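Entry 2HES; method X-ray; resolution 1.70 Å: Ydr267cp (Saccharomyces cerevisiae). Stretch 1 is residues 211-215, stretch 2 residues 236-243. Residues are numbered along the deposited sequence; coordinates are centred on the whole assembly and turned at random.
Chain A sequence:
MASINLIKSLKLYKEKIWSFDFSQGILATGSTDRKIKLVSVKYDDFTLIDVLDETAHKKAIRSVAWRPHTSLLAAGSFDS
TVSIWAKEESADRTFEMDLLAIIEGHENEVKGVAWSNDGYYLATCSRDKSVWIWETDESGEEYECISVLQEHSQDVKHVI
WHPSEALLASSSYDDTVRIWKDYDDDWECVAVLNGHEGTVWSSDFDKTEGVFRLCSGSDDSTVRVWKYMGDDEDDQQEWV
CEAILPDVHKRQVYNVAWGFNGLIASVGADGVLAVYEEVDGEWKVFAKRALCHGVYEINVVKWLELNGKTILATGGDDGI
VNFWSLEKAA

Stretch 1, residues 211-215: VFRLC
Stretch 2, residues 236-243: QQEWVCEA

The two stretches lie in one chain, and their contact is made mostly by side chains, with Arg213 CA also within reach of the indole of Trp239. Residues 213–215 and 237–243 are strands, both of which continue later in the chain; Val211, Phe212 and Gln236 lie outside them in loop or turn. The strand axes approach to 9.0 Å, and their N-to-C directions differ by 59°, with a signed crossing angle of -59°. Register is set by Arg213 and Trp239, whose CA atoms are 8.8 Å apart. At this spacing no backbone hydrogen bond joins the stretches, and side chains largely fill the gap, burying 249 Å² in total.

The backbone is extended through most of both segments. In the first, phi/psi runs from -65/155 at Val211 and -90/149 at Phe212 to -139/165 at Arg213, -146/142 at Leu214 and -110/151 at Cys215. In the second, Gln236 (-89/164), Gln237 (-106/135), Glu238 (-93/128), Trp239 (-137/142), Val240 (-130/157) and Cys241 (-82/115) precede a break in the pattern at Glu242, where psi falls to -20; Ala243 returns to -158/151.

Trp239 is the hub, touching three consecutive residues of the first stretch. Its CA-to-CB bond points toward that stretch, and chi1 of -149°, between wells, with chi2 of -61° carries the six-membered part of the indole across the gap. Trp239 CH2 lies 3.7 Å from Phe212 CB, while Trp239 CZ2 lies 4.0 Å from both Arg213 CA and Leu214 CB. The indole thus spans the backbone at Arg213, meeting the apolar side chains that precede and follow it. All three approaches to the ring are oblique.

Phe212 and Leu214 both direct their CA-to-CB bonds toward the second stretch, as expected of alternate residues in an extended chain. Phe212 adopts m (chi1 -39°, chi2 -61°), which swings its ring toward Gln237, with Phe212 CE2 4.3 Å from Gln237 NE2. Gln237 reaches this position in an extended conformation, chi1 m at -66° and chi2 t at -174°, with chi3 -10°. Leu214 is t at chi1 (179°), with chi2 off-rotamer at 102°, and is buried. Cys215, p at 63°, makes no contact.

Arg213 starts in the other direction: its CA-to-CB bond points away, yet the end of its side chain comes back within reach. The sequence m, t, m (-64°, -167°, -65°) with chi4 -179° brings the guanidinium to Glu242, whose CA-to-CB bond points toward the first stretch and whose chi angles are p (84°), t (161°) and -53°. Arg213 NH1 donates to Glu242 OE2 at 2.9 Å with an N-H...acceptor angle of 156°, a hydrogen bond within a salt bridge. The carboxylate oxygen sits at the guanidinium edge, near its plane, where an N-H can point at it. Further hydrogen bonds elsewhere in the structure engage both side chains.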

ATOM      1  N   VAL A 211      -1.833  18.006 -11.396  1.00 17.87           N
ATOM      2  CA  VAL A 211      -0.777  17.148 -11.943  1.00 18.66           C
ATOM      3  C   VAL A 211      -0.120  16.312 -10.843  1.00 17.65           C
ATOM      4  O   VAL A 211      -0.083  16.704  -9.664  1.00 17.71           O
ATOM      5  CB  VAL A 211       0.254  17.958 -12.756  1.00 18.89           C
ATOM      6  CG1 VAL A 211      -0.469  18.673 -13.945  1.00 20.05           C
ATOM      7  CG2 VAL A 211       0.975  18.966 -11.829  1.00 20.86           C
ATOM      8  N   PHE A 212       0.447  15.176 -11.240  1.00 16.65           N
ATOM      9  CA  PHE A 212       0.714  14.076 -10.287  1.00 16.36           C
ATOM     10  C   PHE A 212       2.072  14.153  -9.617  1.00 15.77           C
ATOM     11  O   PHE A 212       3.040  14.621 -10.201  1.00 16.15           O
ATOM     12  CB  PHE A 212       0.660  12.708 -10.997  1.00 17.30           C
ATOM     13  CG  PHE A 212      -0.429  12.595 -12.034  1.00 19.32           C
ATOM     14  CD1 PHE A 212      -1.782  12.727 -11.683  1.00 21.12           C
ATOM     15  CD2 PHE A 212      -0.092  12.368 -13.371  1.00 20.22           C
ATOM     16  CE1 PHE A 212      -2.775  12.627 -12.644  1.00 22.95           C
ATOM     17  CE2 PHE A 212      -1.101  12.256 -14.365  1.00 20.14           C
ATOM     18  CZ  PHE A 212      -2.436  12.399 -13.980  1.00 22.35           C
ATOM     19  N   ARG A 213       2.128  13.656  -8.380  1.00 15.20           N
ATOM     20  CA  ARG A 213       3.434  13.344  -7.748  1.00 13.95           C
ATOM     21  C   ARG A 213       3.296  12.030  -7.005  1.00 14.41           C
ATOM     22  O   ARG A 213       2.170  11.544  -6.798  1.00 13.74           O
ATOM     23  CB  ARG A 213       3.869  14.426  -6.754  1.00 15.39           C
ATOM     24  CG  ARG A 213       4.110  15.776  -7.416  1.00 14.90           C
ATOM     25  CD  ARG A 213       4.849  16.689  -6.431  1.00 16.02           C
ATOM     26  NE  ARG A 213       4.015  16.989  -5.258  1.00 16.83           N
ATOM     27  CZ  ARG A 213       4.402  17.765  -4.255  1.00 19.84           C
ATOM     28  NH1 ARG A 213       5.621  18.332  -4.264  1.00 18.50           N
ATOM     29  NH2 ARG A 213       3.577  17.999  -3.248  1.00 19.14           N
ATOM     30  N   LEU A 214       4.433  11.449  -6.640  1.00 14.65           N
ATOM     31  CA  LEU A 214       4.401  10.146  -5.954  1.00 14.05           C
ATOM     32  C   LEU A 214       5.553  10.109  -4.954  1.00 15.39           C
ATOM     33  O   LEU A 214       6.624  10.636  -5.286  1.00 15.50           O
ATOM     34  CB  LEU A 214       4.618   9.038  -7.006  1.00 14.77           C
ATOM     35  CG  LEU A 214       4.661   7.605  -6.543  1.00 18.06           C
ATOM     36  CD1 LEU A 214       3.311   6.987  -6.860  1.00 19.98           C
ATOM     37  CD2 LEU A 214       5.811   6.811  -7.194  1.00 22.40           C
ATOM     38  N   CYS A 215       5.362   9.511  -3.765  1.00 13.81           N
ATOM     39  CA  CYS A 215       6.541   9.251  -2.908  1.00 14.66           C
ATOM     40  C   CYS A 215       6.806   7.764  -2.844  1.00 13.61           C
ATOM     41  O   CYS A 215       5.891   6.914  -3.013  1.00 14.62           O
ATOM     42  CB  CYS A 215       6.356   9.825  -1.506  1.00 14.56           C
ATOM     43  SG  CYS A 215       4.967   9.077  -0.553  1.00 18.26           S
ATOM     44  N   GLN A 236       4.298   8.888 -23.689  1.00 27.19           N
ATOM     45  CA  GLN A 236       4.908   8.392 -22.476  1.00 24.10           C
ATOM     46  C   GLN A 236       4.952   9.561 -21.515  1.00 22.20           C
ATOM     47  O   GLN A 236       4.812  10.710 -21.951  1.00 21.65           O
ATOM     48  CB  GLN A 236       6.328   7.993 -22.788  1.00 25.66           C
ATOM     49  CG  GLN A 236       6.440   6.714 -23.638  1.00 26.40           C
ATOM     50  CD  GLN A 236       6.328   5.485 -22.748  1.00 29.13           C
ATOM     51  OE1 GLN A 236       5.352   4.781 -22.819  1.00 29.51           O
ATOM     52  NE2 GLN A 236       7.305   5.284 -21.848  1.00 31.72           N
ATOM     53  N   GLN A 237       5.173   9.275 -20.235  1.00 17.91           N
ATOM     54  CA  GLN A 237       5.198  10.343 -19.223  1.00 16.57           C
ATOM     55  C   GLN A 237       6.608  10.621 -18.789  1.00 16.68           C
ATOM     56  O   GLN A 237       7.360   9.685 -18.493  1.00 16.41           O
ATOM     57  CB  GLN A 237       4.384   9.941 -17.994  1.00 17.15           C
ATOM     58  CG  GLN A 237       2.867   9.790 -18.282  1.00 15.59           C
ATOM     59  CD  GLN A 237       2.035   9.528 -17.038  1.00 17.01           C
ATOM     60  OE1 GLN A 237       2.569   9.274 -15.957  1.00 15.88           O
ATOM     61  NE2 GLN A 237       0.687   9.596 -17.196  1.00 15.36           N
ATOM     62  N   GLU A 238       6.947  11.900 -18.707  1.00 15.70           N
ATOM     63  CA  GLU A 238       8.239  12.326 -18.198  1.00 18.00           C
ATOM     64  C   GLU A 238       8.088  12.586 -16.718  1.00 18.38           C
ATOM     65  O   GLU A 238       7.206  13.314 -16.300  1.00 17.99           O
ATOM     66  CB  GLU A 238       8.711  13.578 -18.923  1.00 19.59           C
ATOM     67  CG  GLU A 238       8.704  13.395 -20.441  1.00 24.84           C
ATOM     68  CD  GLU A 238       9.519  14.425 -21.195  1.00 37.12           C
ATOM     69  OE1 GLU A 238      10.124  15.336 -20.558  1.00 41.08           O
ATOM     70  OE2 GLU A 238       9.541  14.333 -22.444  1.00 40.98           O
ATOM     71  N   TRP A 239       8.961  11.983 -15.929  1.00 19.70           N
ATOM     72  CA  TRP A 239       8.891  12.093 -14.480  1.00 19.09           C
ATOM     73  C   TRP A 239      10.340  12.304 -13.950  1.00 19.16           C
ATOM     74  O   TRP A 239      11.300  11.724 -14.528  1.00 18.23           O
ATOM     75  CB  TRP A 239       8.208  10.785 -13.991  1.00 21.30           C
ATOM     76  CG  TRP A 239       7.451  10.911 -12.822  1.00 25.00           C
ATOM     77  CD1 TRP A 239       7.982  11.289 -11.645  1.00 26.51           C
ATOM     78  CD2 TRP A 239       6.026  10.655 -12.563  1.00 18.85           C
ATOM     79  NE1 TRP A 239       7.028  11.304 -10.681  1.00 28.33           N
ATOM     80  CE2 TRP A 239       5.829  10.933 -11.193  1.00 19.91           C
ATOM     81  CE3 TRP A 239       4.900  10.254 -13.342  1.00 18.20           C
ATOM     82  CZ2 TRP A 239       4.605  10.812 -10.560  1.00 19.47           C
ATOM     83  CZ3 TRP A 239       3.659  10.129 -12.686  1.00 18.99           C
ATOM     84  CH2 TRP A 239       3.539  10.432 -11.305  1.00 18.80           C
ATOM     85  N   VAL A 240      10.522  13.138 -12.916  1.00 17.58           N
ATOM     86  CA  VAL A 240      11.866  13.297 -12.273  1.00 16.93           C
ATOM     87  C   VAL A 240      11.716  13.158 -10.771  1.00 17.05           C
ATOM     88  O   VAL A 240      10.636  13.339 -10.273  1.00 16.58           O
ATOM     89  CB  VAL A 240      12.552  14.656 -12.578  1.00 16.63           C
ATOM     90  CG1 VAL A 240      12.820  14.752 -14.095  1.00 19.14           C
ATOM     91  CG2 VAL A 240      11.739  15.883 -11.958  1.00 17.26           C
ATOM     92  N   CYS A 241      12.799  12.796 -10.067  1.00 15.85           N
ATOM     93  CA  CYS A 241      12.772  12.800  -8.614  1.00 15.39           C
ATOM     94  C   CYS A 241      13.041  14.246  -8.204  1.00 16.25           C
ATOM     95  O   CYS A 241      14.116  14.804  -8.545  1.00 15.33           O
ATOM     96  CB  CYS A 241      13.881  11.892  -8.072  1.00 15.78           C
ATOM     97  SG  CYS A 241      13.933  12.051  -6.304  1.00 18.48           S
ATOM     98  N   GLU A 242      12.058  14.884  -7.588  1.00 16.57           N
ATOM     99  CA  GLU A 242      12.233  16.283  -7.210  1.00 18.22           C
ATOM    100  C   GLU A 242      12.848  16.510  -5.848  1.00 18.90           C
ATOM    101  O   GLU A 242      13.385  17.565  -5.601  1.00 18.64           O
ATOM    102  CB  GLU A 242      10.893  16.968  -7.268  1.00 20.06           C
ATOM    103  CG  GLU A 242      10.082  16.806  -6.081  1.00 23.28           C
ATOM    104  CD  GLU A 242       8.992  17.876  -6.016  1.00 23.55           C
ATOM    105  OE1 GLU A 242       9.231  19.086  -6.106  1.00 30.71           O
ATOM    106  OE2 GLU A 242       7.872  17.470  -5.941  1.00 20.28           O
ATOM    107  N   ALA A 243      12.799  15.509  -4.962  1.00 18.00           N
ATOM    108  CA  ALA A 243      13.349  15.685  -3.612  1.00 17.69           C
ATOM    109  C   ALA A 243      13.660  14.351  -3.022  1.00 17.26           C
ATOM    110  O   ALA A 243      12.971  13.388  -3.342  1.00 16.50           O
ATOM    111  CB  ALA A 243      12.320  16.331  -2.742  1.00 17.85           C
TER